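Local coordinates for D-psicose 3-epimerase (Agrobacterium tumefaciens, PDB 2HK0), which catalyses the epimerisation of ketohexoses at C3, interconverting D-psicose and D-fructose, with a metal playing a pivotal role in catalysis, at residues L82-G87 with H122-A127; P88-N93 with H129-I134; G144-G149 with H178-A183; L167-L172 with N196-M201. All blocks are in the same frame, centred on the assembly; numbering follows the deposited sequence.

Contact 1: residues L82-G87 with H122-A127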
loop_
_atom_site.group_PDB
_atom_site.type_symbol
_atom_site.label_atom_id
_atom_site.label_comp_id
_atom_site.label_asym_id
_atom_site.label_seq_id
_atom_site.Cartn_x
_atom_site.Cartn_y
_atom_site.Cartn_z
ATOM N N LEU A 82 -7.658 -32.449 8.507
ATOM C CA LEU A 82 -6.884 -32.008 9.653
ATOM C C LEU A 82 -5.438 -31.722 9.270
ATOM O O LEU A 82 -4.823 -32.453 8.486
ATOM C CB LEU A 82 -6.916 -33.044 10.782
ATOM C CG LEU A 82 -8.070 -32.918 11.788
ATOM C CD1 LEU A 82 -9.402 -32.827 11.064
ATOM C CD2 LEU A 82 -8.053 -34.103 12.719
ATOM N N THR A 83 -4.926 -30.634 9.829
ATOM C CA THR A 83 -3.551 -30.214 9.646
ATOM C C THR A 83 -3.010 -30.031 11.076
ATOM O O THR A 83 -3.796 -29.830 12.009
ATOM C CB THR A 83 -3.520 -28.905 8.843
ATOM O OG1 THR A 83 -3.535 -29.222 7.441
ATOM C CG2 THR A 83 -2.312 -28.126 9.163
ATOM N N ALA A 84 -1.701 -30.124 11.278
ATOM C CA ALA A 84 -1.193 -29.967 12.635
ATOM C C ALA A 84 0.088 -29.183 12.803
ATOM O O ALA A 84 0.956 -29.167 11.914
ATOM C CB ALA A 84 -1.024 -31.315 13.289
ATOM N N GLY A 85 0.184 -28.538 13.966
ATOM C CA GLY A 85 1.356 -27.771 14.326
ATOM C C GLY A 85 2.120 -28.561 15.382
ATOM O O GLY A 85 1.528 -29.351 16.134
ATOM N N ILE A 86 3.435 -28.374 15.426
ATOM C CA ILE A 86 4.284 -29.054 16.406
ATOM C C ILE A 86 5.243 -28.037 17.006
ATOM O O ILE A 86 5.935 -27.318 16.278
ATOM C CB ILE A 86 5.124 -30.186 15.768
ATOM C CG1 ILE A 86 4.226 -31.375 15.412
ATOM C CG2 ILE A 86 6.230 -30.641 16.741
ATOM C CD1 ILE A 86 4.990 -32.586 14.891
ATOM N N GLY A 87 5.275 -27.977 18.333
ATOM C CA GLY A 87 6.160 -27.044 19.011
ATOM C C GLY A 87 7.114 -27.793 19.920
ATOM O O GLY A 87 6.750 -28.155 21.031
ATOM N N HIS A 122 -1.508 -35.104 6.915
ATOM C CA HIS A 122 -0.343 -35.208 6.041
ATOM C C HIS A 122 0.568 -33.979 6.010
ATOM O O HIS A 122 1.624 -33.986 5.364
ATOM C CB HIS A 122 -0.822 -35.555 4.626
ATOM C CG HIS A 122 -1.388 -36.935 4.524
ATOM N ND1 HIS A 122 -0.619 -38.028 4.190
ATOM C CD2 HIS A 122 -2.620 -37.417 4.821
ATOM C CE1 HIS A 122 -1.351 -39.124 4.293
ATOM N NE2 HIS A 122 -2.567 -38.779 4.675
ATOM N N THR A 123 0.160 -32.925 6.707
ATOM C CA THR A 123 0.945 -31.693 6.764
ATOM C C THR A 123 1.212 -31.327 8.218
ATOM O O THR A 123 0.283 -31.170 9.014
ATOM C CB THR A 123 0.205 -30.522 6.066
ATOM O OG1 THR A 123 0.076 -30.810 4.669
ATOM C CG2 THR A 123 0.966 -29.209 6.220
ATOM N N ILE A 124 2.490 -31.212 8.551
ATOM C CA ILE A 124 2.954 -30.865 9.889
ATOM C C ILE A 124 3.813 -29.618 9.733
ATOM O O ILE A 124 4.715 -29.588 8.884
ATOM C CB ILE A 124 3.828 -32.004 10.465
ATOM C CG1 ILE A 124 2.947 -33.205 10.799
ATOM C CG2 ILE A 124 4.614 -31.524 11.666
ATOM C CD1 ILE A 124 1.861 -32.915 11.811
ATOM N N GLY A 125 3.547 -28.594 10.539
ATOM C CA GLY A 125 4.324 -27.370 10.425
ATOM C C GLY A 125 4.735 -26.747 11.743
ATOM O O GLY A 125 4.261 -27.140 12.811
ATOM N N GLY A 126 5.616 -25.757 11.677
ATOM C CA GLY A 126 6.061 -25.110 12.898
ATOM C C GLY A 126 7.570 -24.972 12.916
ATOM O O GLY A 126 8.235 -25.271 11.927
ATOM N N ALA A 127 8.115 -24.528 14.040
ATOM C CA ALA A 127 9.560 -24.347 14.160
ATOM C C ALA A 127 10.205 -25.701 14.464
ATOM O O ALA A 127 10.863 -25.865 15.494
ATOM C CB ALA A 127 9.845 -23.342 15.270
HETATM O O HOH W 1 -3.039 -32.994 6.532
HETATM O O HOH W 2 6.342 -24.394 16.279
#
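I86 lays the end of its side chain across I124, and the two branched chains meet obliquely, with I86 CD1 only 3.4 Å from I124 CG2, tighter than usual for two carbons. With chi1 at -71° I124 turns CG1 beside the backbone N, which leaves CG2 anti to that N and facing I86. The CG1 branch of I124 reaches across to the neighbouring strand and brings I124 CD1 to 3.6 Å from A84 CB. One isoleucine therefore touches two residues of the neighbouring strand, each through a different methyl. T83 and T123 lie side by side and point the same way, in looser contact.

Beneath the side chains the strands run parallel, their axes 30° apart. T123 O receives A84 N (3.2 Å), A84 O receives G125 N (3.0 Å), and G125 O receives I86 N (3.0 Å), so the bonds step alternately from one strand to the other. CA-H...O contacts supplement them, from I124 CA to A84 O and from G85 CA to G125 O. Beyond each end of the ladder a water takes over: one links L82 O to H122 N, the other joins I86 O to A127 N.

These are the third and fourth strands of the TIM barrel, joined through helix 99-118 as a beta-alpha-beta crossover. That helix covers the isoleucines, with F108, F109 and T112 against I86 and V116 against I124. T83 and T123 both touch H227 of strand 225-230, while strand 52-56 continues the sheet beyond T83 and G85.

Contact 2: residues P88-N93 with H129-I134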
loop_
_atom_site.group_PDB
_atom_site.type_symbol
_atom_site.label_atom_id
_atom_site.label_comp_id
_atom_site.label_asym_id
_atom_site.label_seq_id
_atom_site.Cartn_x
_atom_site.Cartn_y
_atom_site.Cartn_z
ATOM N N PRO A 88 8.346 -28.052 19.470
ATOM C CA PRO A 88 9.333 -28.771 20.280
ATOM C C PRO A 88 9.635 -27.974 21.549
ATOM O O PRO A 88 9.447 -26.758 21.577
ATOM C CB PRO A 88 10.546 -28.857 19.354
ATOM C CG PRO A 88 9.951 -28.749 17.975
ATOM C CD PRO A 88 8.914 -27.676 18.168
ATOM N N SER A 89 10.116 -28.654 22.587
ATOM C CA SER A 89 10.432 -28.000 23.854
ATOM C C SER A 89 11.930 -27.926 24.080
ATOM O O SER A 89 12.707 -28.496 23.318
ATOM C CB SER A 89 9.781 -28.758 25.017
ATOM O OG SER A 89 10.481 -29.958 25.295
ATOM N N LYS A 90 12.333 -27.226 25.138
ATOM C CA LYS A 90 13.746 -27.079 25.469
ATOM C C LYS A 90 14.412 -28.419 25.745
ATOM O O LYS A 90 15.589 -28.594 25.467
ATOM C CB LYS A 90 13.932 -26.169 26.692
ATOM C CG LYS A 90 13.317 -24.788 26.528
ATOM C CD LYS A 90 13.771 -23.808 27.607
ATOM C CE LYS A 90 13.231 -22.397 27.324
ATOM N NZ LYS A 90 13.840 -21.350 28.204
ATOM N N THR A 91 13.653 -29.365 26.284
ATOM C CA THR A 91 14.195 -30.686 26.603
ATOM C C THR A 91 14.058 -31.715 25.472
ATOM O O THR A 91 14.706 -32.756 25.495
ATOM C CB THR A 91 13.523 -31.242 27.869
ATOM O OG1 THR A 91 12.100 -31.176 27.715
ATOM C CG2 THR A 91 13.929 -30.427 29.086
ATOM N N LYS A 92 13.207 -31.427 24.491
ATOM C CA LYS A 92 13.014 -32.336 23.362
ATOM C C LYS A 92 12.985 -31.543 22.063
ATOM O O LYS A 92 11.933 -31.045 21.667
ATOM C CB LYS A 92 11.697 -33.113 23.510
ATOM C CG LYS A 92 11.591 -33.900 24.799
ATOM C CD LYS A 92 10.297 -34.691 24.866
ATOM C CE LYS A 92 10.181 -35.444 26.185
ATOM N NZ LYS A 92 8.892 -36.182 26.261
ATOM N N ASN A 93 14.137 -31.411 21.412
ATOM C CA ASN A 93 14.211 -30.669 20.158
ATOM C C ASN A 93 15.422 -31.128 19.383
ATOM O O ASN A 93 16.340 -31.726 19.954
ATOM C CB ASN A 93 14.304 -29.168 20.423
ATOM C CG ASN A 93 15.621 -28.769 21.047
ATOM O OD1 ASN A 93 16.675 -28.841 20.404
ATOM N ND2 ASN A 93 15.574 -28.342 22.303
ATOM N N HIS A 129 12.718 -27.129 13.401
ATOM C CA HIS A 129 14.170 -27.063 13.480
ATOM C C HIS A 129 14.663 -26.482 14.793
ATOM O O HIS A 129 15.868 -26.396 15.027
ATOM C CB HIS A 129 14.675 -26.142 12.382
ATOM C CG HIS A 129 14.171 -24.737 12.522
ATOM N ND1 HIS A 129 12.829 -24.421 12.448
ATOM C CD2 HIS A 129 14.819 -23.573 12.772
ATOM C CE1 HIS A 129 12.675 -23.123 12.648
ATOM N NE2 HIS A 129 13.867 -22.586 12.846
ATOM N N SER A 130 13.739 -26.070 15.647
ATOM C CA SER A 130 14.128 -25.396 16.869
ATOM C C SER A 130 13.178 -25.763 18.001
ATOM O O SER A 130 12.737 -26.903 18.114
ATOM C CB SER A 130 14.085 -23.888 16.582
ATOM O OG SER A 130 14.463 -23.090 17.680
ATOM N N TYR A 131 12.880 -24.788 18.847
ATOM C CA TYR A 131 11.959 -24.993 19.944
ATOM C C TYR A 131 11.493 -23.639 20.446
ATOM O O TYR A 131 11.930 -22.591 19.959
ATOM C CB TYR A 131 12.626 -25.748 21.090
ATOM C CG TYR A 131 13.697 -24.955 21.805
ATOM C CD1 TYR A 131 14.982 -24.858 21.282
ATOM C CD2 TYR A 131 13.421 -24.306 23.012
ATOM C CE1 TYR A 131 15.979 -24.136 21.950
ATOM C CE2 TYR A 131 14.405 -23.581 23.685
ATOM C CZ TYR A 131 15.681 -23.503 23.152
ATOM O OH TYR A 131 16.658 -22.807 23.827
ATOM N N TRP A 132 10.586 -23.683 21.412
ATOM C CA TRP A 132 10.043 -22.499 22.050
ATOM C C TRP A 132 10.015 -22.800 23.552
ATOM O O TRP A 132 9.751 -23.934 23.951
ATOM C CB TRP A 132 8.625 -22.238 21.566
ATOM C CG TRP A 132 7.981 -21.183 22.359
ATOM C CD1 TRP A 132 8.061 -19.839 22.154
ATOM C CD2 TRP A 132 7.203 -21.367 23.543
ATOM N NE1 TRP A 132 7.380 -19.169 23.142
ATOM C CE2 TRP A 132 6.843 -20.085 24.008
ATOM C CE3 TRP A 132 6.776 -22.495 24.258
ATOM C CZ2 TRP A 132 6.069 -19.894 25.160
ATOM C CZ3 TRP A 132 6.005 -22.308 25.406
ATOM C CH2 TRP A 132 5.660 -21.014 25.844
ATOM N N PRO A 133 10.246 -21.792 24.410
ATOM C CA PRO A 133 10.528 -20.371 24.181
ATOM C C PRO A 133 11.846 -20.025 23.481
ATOM O O PRO A 133 11.864 -19.667 22.297
ATOM C CB PRO A 133 10.473 -19.780 25.594
ATOM C CG PRO A 133 9.582 -20.737 26.346
ATOM C CD PRO A 133 10.087 -22.056 25.852
ATOM N N ILE A 134 12.925 -20.121 24.253
ATOM C CA ILE A 134 14.307 -19.823 23.863
ATOM C C ILE A 134 14.768 -18.669 24.753
ATOM O O ILE A 134 14.309 -17.538 24.612
ATOM C CB ILE A 134 14.479 -19.407 22.369
ATOM C CG1 ILE A 134 14.332 -20.627 21.446
ATOM C CG2 ILE A 134 15.874 -18.823 22.155
ATOM C CD1 ILE A 134 14.549 -20.318 19.976
HETATM O O HOH W 3 10.245 -25.261 26.176
#
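Two loops that leave the C-terminal ends of neighbouring TIM-barrel strands, 81-85 and 123-126, meet here, and Y131 of the second loop is the side chain the first packs around. Its CG sits between the backbone N and the carbonyl carbon (chi1 68°), which brings the ring in among S89, K90 and N93. K90 crosses the ring obliquely, K90 CG lying 3.3 Å from Y131 CE2, and then runs on extended until its CE reaches P133 CD at 3.5 Å, a tight carbon pair.

The amide of N93 is turned nearly parallel to the tyrosine ring, the planes 14° apart, with N93 ND2 3.7 Å from Y131 CD1. Two attachments fix its rotation: ND2 donates to S89 O, and OD1 receives S95 N and S96 N, just ahead of helix 99-118. I134 packs its CG1 over one face of the same ring, toward the rim.

A single direct backbone bond joins the loops, from W132 N to P88 O at 3.3 Å, and a water bridges K90 N and W132 O beside it. Past that point the W132-P133 peptide is cis, and P133 CG rests 3.6 Å above the plane of the W132 ring, over its centre.

Contact 3: residues G144-G149 with H178-A183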
loop_
_atom_site.group_PDB
_atom_site.type_symbol
_atom_site.label_atom_id
_atom_site.label_comp_id
_atom_site.label_asym_id
_atom_site.label_seq_id
_atom_site.Cartn_x
_atom_site.Cartn_y
_atom_site.Cartn_z
ATOM N N GLY A 144 25.697 -23.046 14.930
ATOM C CA GLY A 144 25.534 -24.360 15.522
ATOM C C GLY A 144 24.098 -24.856 15.477
ATOM O O GLY A 144 23.837 -25.993 15.080
ATOM N N ASP A 145 23.150 -24.017 15.883
ATOM C CA ASP A 145 21.751 -24.429 15.868
ATOM C C ASP A 145 21.278 -24.716 14.439
ATOM O O ASP A 145 20.448 -25.602 14.210
ATOM C CB ASP A 145 20.866 -23.358 16.509
ATOM C CG ASP A 145 21.141 -23.190 17.988
ATOM O OD1 ASP A 145 21.669 -24.147 18.603
ATOM O OD2 ASP A 145 20.816 -22.109 18.540
ATOM N N TYR A 146 21.809 -23.971 13.480
ATOM C CA TYR A 146 21.441 -24.180 12.081
ATOM C C TYR A 146 21.913 -25.571 11.636
ATOM O O TYR A 146 21.126 -26.397 11.146
ATOM C CB TYR A 146 22.109 -23.130 11.204
ATOM C CG TYR A 146 21.890 -23.360 9.729
ATOM C CD1 TYR A 146 20.767 -22.839 9.088
ATOM C CD2 TYR A 146 22.782 -24.130 8.980
ATOM C CE1 TYR A 146 20.533 -23.078 7.738
ATOM C CE2 TYR A 146 22.557 -24.378 7.629
ATOM C CZ TYR A 146 21.428 -23.848 7.018
ATOM O OH TYR A 146 21.171 -24.090 5.691
ATOM N N ALA A 147 23.212 -25.817 11.811
ATOM C CA ALA A 147 23.809 -27.088 11.424
ATOM C C ALA A 147 23.138 -28.287 12.100
ATOM O O ALA A 147 22.845 -29.292 11.444
ATOM C CB ALA A 147 25.324 -27.074 11.729
ATOM N N ARG A 148 22.885 -28.194 13.401
ATOM C CA ARG A 148 22.242 -29.301 14.096
ATOM C C ARG A 148 20.780 -29.434 13.664
ATOM O O ARG A 148 20.246 -30.546 13.594
ATOM C CB ARG A 148 22.330 -29.118 15.618
ATOM C CG ARG A 148 23.763 -29.272 16.169
ATOM C CD ARG A 148 23.808 -29.178 17.698
ATOM N NE ARG A 148 24.574 -28.015 18.141
ATOM C CZ ARG A 148 24.062 -26.804 18.300
ATOM N NH1 ARG A 148 22.785 -26.598 18.062
ATOM N NH2 ARG A 148 24.828 -25.794 18.667
ATOM N N GLY A 149 20.134 -28.311 13.365
ATOM C CA GLY A 149 18.741 -28.366 12.938
ATOM C C GLY A 149 18.591 -29.089 11.602
ATOM O O GLY A 149 17.678 -29.903 11.411
ATOM N N HIS A 178 16.102 -17.329 16.002
ATOM C CA HIS A 178 17.308 -16.633 15.594
ATOM C C HIS A 178 18.007 -17.299 14.437
ATOM O O HIS A 178 19.080 -16.849 14.040
ATOM C CB HIS A 178 18.279 -16.592 16.759
ATOM C CG HIS A 178 18.602 -17.950 17.293
ATOM N ND1 HIS A 178 17.695 -18.695 18.013
ATOM C CD2 HIS A 178 19.712 -18.717 17.177
ATOM C CE1 HIS A 178 18.231 -19.863 18.322
ATOM N NE2 HIS A 178 19.457 -19.901 17.828
ATOM N N VAL A 179 17.413 -18.366 13.906
ATOM C CA VAL A 179 18.030 -19.104 12.805
ATOM C C VAL A 179 17.412 -18.851 11.421
ATOM O O VAL A 179 18.126 -18.544 10.475
ATOM C CB VAL A 179 18.009 -20.620 13.122
ATOM C CG1 VAL A 179 18.634 -21.420 11.975
ATOM C CG2 VAL A 179 18.765 -20.864 14.433
ATOM N N LEU A 180 16.093 -18.990 11.313
ATOM C CA LEU A 180 15.389 -18.758 10.039
ATOM C C LEU A 180 14.378 -17.611 10.256
ATOM O O LEU A 180 13.339 -17.797 10.903
ATOM C CB LEU A 180 14.670 -20.042 9.595
ATOM C CG LEU A 180 15.516 -21.336 9.584
ATOM C CD1 LEU A 180 14.644 -22.545 9.221
ATOM C CD2 LEU A 180 16.653 -21.210 8.569
ATOM N N ASN A 181 14.703 -16.427 9.734
ATOM C CA ASN A 181 13.863 -15.233 9.871
ATOM C C ASN A 181 13.343 -14.751 8.535
ATOM O O ASN A 181 12.450 -13.900 8.461
ATOM C CB ASN A 181 14.674 -14.092 10.475
ATOM C CG ASN A 181 15.153 -14.401 11.865
ATOM O OD1 ASN A 181 16.312 -14.184 12.188
ATOM N ND2 ASN A 181 14.258 -14.917 12.700
ATOM N N THR A 182 13.893 -15.322 7.483
ATOM C CA THR A 182 13.567 -14.922 6.132
ATOM C C THR A 182 13.205 -16.087 5.196
ATOM O O THR A 182 13.717 -17.197 5.361
ATOM C CB THR A 182 14.813 -14.168 5.609
ATOM O OG1 THR A 182 14.584 -12.752 5.669
ATOM C CG2 THR A 182 15.198 -14.633 4.284
ATOM N N ALA A 183 12.336 -15.840 4.216
ATOM C CA ALA A 183 11.990 -16.885 3.263
ATOM C C ALA A 183 13.289 -17.412 2.606
ATOM O O ALA A 183 13.462 -18.607 2.438
ATOM C CB ALA A 183 11.028 -16.334 2.195
#
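The imidazole of H178 carries V179 CG2 over one face, 3.5 Å above its plane and offset toward the rim, while the carboxylate of D145 comes in at the edge. The ring of Y146 is also met edge-on: V179 CG1 lies in its plane, 3.9 Å from Y146 CD1, and L180 CD2 sits more loosely at the same edge near CE1.

H178 NE2 donates to D145 OD2 at 2.7 Å, at an N-H...O angle of 159° and almost in the ring plane. The acceptor offers its anti lone pair, and carboxylate and imidazole stand 73° apart. D145 OD1 faces the other way, toward R148 one turn along the helix, in a salt bridge whose length is less certain because NH1 is crowded elsewhere. V179 fills the angle between D145 and Y146, V179 CG2 lying 3.9 Å from D145 CB. Y146 OH hydrogen-bonds to D192 OD2 of helix 183-193, and K142 NZ binds the carbonyls of H178 and V179.

W280 of the second subunit packs on H178, placing the contact beside a subunit interface. The arrangement is a His-carboxylate hydrogen bond tying an outer helix of the TIM barrel, 142-162, to the loop following the next strand, 166-170.

Contact 4: residues L167-L172 with N196-M201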
loop_
_atom_site.group_PDB
_atom_site.type_symbol
_atom_site.label_atom_id
_atom_site.label_comp_id
_atom_site.label_asym_id
_atom_site.label_seq_id
_atom_site.Cartn_x
_atom_site.Cartn_y
_atom_site.Cartn_z
ATOM N N LEU A 167 6.971 -32.191 6.178
ATOM C CA LEU A 167 7.423 -31.403 7.319
ATOM C C LEU A 167 7.639 -29.977 6.796
ATOM O O LEU A 167 8.474 -29.751 5.911
ATOM C CB LEU A 167 8.743 -31.982 7.856
ATOM C CG LEU A 167 8.644 -33.459 8.285
ATOM C CD1 LEU A 167 10.013 -34.014 8.645
ATOM C CD2 LEU A 167 7.683 -33.564 9.473
ATOM N N CYS A 168 6.888 -29.018 7.329
ATOM C CA CYS A 168 7.002 -27.634 6.871
ATOM C C CYS A 168 7.680 -26.762 7.919
ATOM O O CYS A 168 7.141 -26.555 9.008
ATOM C CB CYS A 168 5.613 -27.098 6.531
ATOM S SG CYS A 168 4.787 -28.134 5.288
ATOM N N ILE A 169 8.867 -26.267 7.568
ATOM C CA ILE A 169 9.713 -25.446 8.434
ATOM C C ILE A 169 9.262 -23.997 8.432
ATOM O O ILE A 169 9.391 -23.300 7.422
ATOM C CB ILE A 169 11.178 -25.509 7.956
ATOM C CG1 ILE A 169 11.563 -26.976 7.707
ATOM C CG2 ILE A 169 12.108 -24.847 8.984
ATOM C CD1 ILE A 169 11.418 -27.883 8.923
ATOM N N GLU A 170 8.763 -23.537 9.576
ATOM C CA GLU A 170 8.246 -22.172 9.663
ATOM C C GLU A 170 9.304 -21.112 9.885
ATOM O O GLU A 170 10.157 -21.242 10.762
ATOM C CB GLU A 170 7.179 -22.076 10.765
ATOM C CG GLU A 170 6.456 -20.723 10.837
ATOM C CD GLU A 170 5.290 -20.725 11.837
ATOM O OE1 GLU A 170 5.313 -21.543 12.782
ATOM O OE2 GLU A 170 4.359 -19.900 11.685
ATOM N N VAL A 171 9.240 -20.062 9.068
ATOM C CA VAL A 171 10.165 -18.930 9.152
ATOM C C VAL A 171 9.517 -17.989 10.167
ATOM O O VAL A 171 8.351 -17.629 10.015
ATOM C CB VAL A 171 10.309 -18.247 7.762
ATOM C CG1 VAL A 171 11.148 -16.974 7.864
ATOM C CG2 VAL A 171 10.972 -19.227 6.782
ATOM N N LEU A 172 10.260 -17.613 11.205
ATOM C CA LEU A 172 9.721 -16.751 12.271
ATOM C C LEU A 172 10.428 -15.403 12.436
ATOM O O LEU A 172 11.537 -15.210 11.940
ATOM C CB LEU A 172 9.792 -17.493 13.607
ATOM C CG LEU A 172 9.035 -18.811 13.723
ATOM C CD1 LEU A 172 9.457 -19.518 15.020
ATOM C CD2 LEU A 172 7.542 -18.546 13.716
ATOM N N ASN A 196 12.760 -34.596 -0.162
ATOM C CA ASN A 196 11.585 -34.222 -0.940
ATOM C C ASN A 196 10.361 -33.831 -0.132
ATOM O O ASN A 196 9.506 -33.101 -0.633
ATOM C CB ASN A 196 11.198 -35.352 -1.884
ATOM C CG ASN A 196 12.302 -35.693 -2.853
ATOM O OD1 ASN A 196 12.984 -34.802 -3.367
ATOM N ND2 ASN A 196 12.485 -36.984 -3.116
ATOM N N ASN A 197 10.261 -34.311 1.105
ATOM C CA ASN A 197 9.085 -33.997 1.912
ATOM C C ASN A 197 9.322 -32.956 3.004
ATOM O O ASN A 197 8.579 -32.912 3.987
ATOM C CB ASN A 197 8.503 -35.290 2.524
ATOM C CG ASN A 197 9.442 -35.933 3.531
ATOM O OD1 ASN A 197 10.649 -36.009 3.309
ATOM N ND2 ASN A 197 8.888 -36.403 4.639
ATOM N N VAL A 198 10.364 -32.138 2.848
ATOM C CA VAL A 198 10.649 -31.070 3.803
ATOM C C VAL A 198 10.448 -29.800 2.985
ATOM O O VAL A 198 11.065 -29.617 1.930
ATOM C CB VAL A 198 12.077 -31.155 4.379
ATOM C CG1 VAL A 198 12.343 -29.964 5.295
ATOM C CG2 VAL A 198 12.231 -32.468 5.192
ATOM N N LYS A 199 9.565 -28.936 3.482
ATOM C CA LYS A 199 9.166 -27.716 2.799
ATOM C C LYS A 199 9.311 -26.466 3.663
ATOM O O LYS A 199 9.485 -26.543 4.887
ATOM C CB LYS A 199 7.689 -27.844 2.395
ATOM C CG LYS A 199 7.344 -29.093 1.583
ATOM C CD LYS A 199 7.933 -29.002 0.187
ATOM C CE LYS A 199 7.865 -30.341 -0.554
ATOM N NZ LYS A 199 6.488 -30.885 -0.570
ATOM N N VAL A 200 9.207 -25.310 3.016
ATOM C CA VAL A 200 9.293 -24.045 3.720
ATOM C C VAL A 200 7.880 -23.622 4.084
ATOM O O VAL A 200 6.930 -23.903 3.346
ATOM C CB VAL A 200 9.928 -22.934 2.842
ATOM C CG1 VAL A 200 9.878 -21.599 3.573
ATOM C CG2 VAL A 200 11.389 -23.282 2.541
HETATM N N MSE A 201 7.747 -22.944 5.218
HETATM C CA MSE A 201 6.442 -22.460 5.671
HETATM C C MSE A 201 6.534 -20.979 6.022
HETATM O O MSE A 201 7.426 -20.566 6.774
HETATM C CB MSE A 201 6.006 -23.256 6.892
HETATM C CG MSE A 201 4.768 -22.759 7.531
HETATM SE SE MSE A 201 4.319 -23.864 9.051
HETATM C CE MSE A 201 3.005 -22.668 9.866
#
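Neighbouring parallel strands of the TIM barrel, 167-170 and 198-201, meet here, and M201, a selenomethionine, makes the broadest contact. M201 CG lies anti to the backbone N (chi1 174°), a torsion that carries the extended chain obliquely past E170: M201 SE is 3.8 Å from E170 CB, and the terminal M201 CE sits 3.6 Å from E170 OE2. M201 CB also packs on C168 CB. On the opposite face of the sheet I169 CG1 meets V198 CG1 at 3.9 Å.

Five backbone bonds hold this register: L167 N to N197 O, K199 N to L167 O, I169 N to K199 O, M201 N to I169 O and V171 N to M201 O. Four have N-H...O angles above 160°; the bond from M201 N is more bent, 141°, and its donor stands above the plane of the I169 carbonyl.

Further out, helix 183-193 packs F189 on I169 and V187 and V190 on V200, and completes the beta-alpha-beta crossover. Helix 142-162 covers L167 and V198. H227 and H229 of strand 225-230 close over M201 on the inner side. At the C-terminal mouth, where TIM-barrel enzymes carry their active sites, E170 OE2 lies close to D203 OD2, carboxylate to carboxylate.

How the contacts relate
From the N terminus, strand 81-85 opens contact 1 and its following loop opens contact 2. Helix 99-118 then brings the chain back, so that strand 123-126 closes contact 1 before 129-134 closes contact 2: the two cross. Helix 142-162 opens contact 3 and strand 166-170 opens contact 4; loop 178-183 closes contact 3 before 196-201 closes contact 4, a second crossing. Contact 1 pairs strands three and four, contact 4 five and six, and the seam between them is bridged where I124 O meets C168 N at 2.7 Å. Contact 2 ties two loops beyond the strand ends, contact 3 a loop to helix 142-162; they touch through H129 and L180. L172 with N181 links contacts 3 and 4.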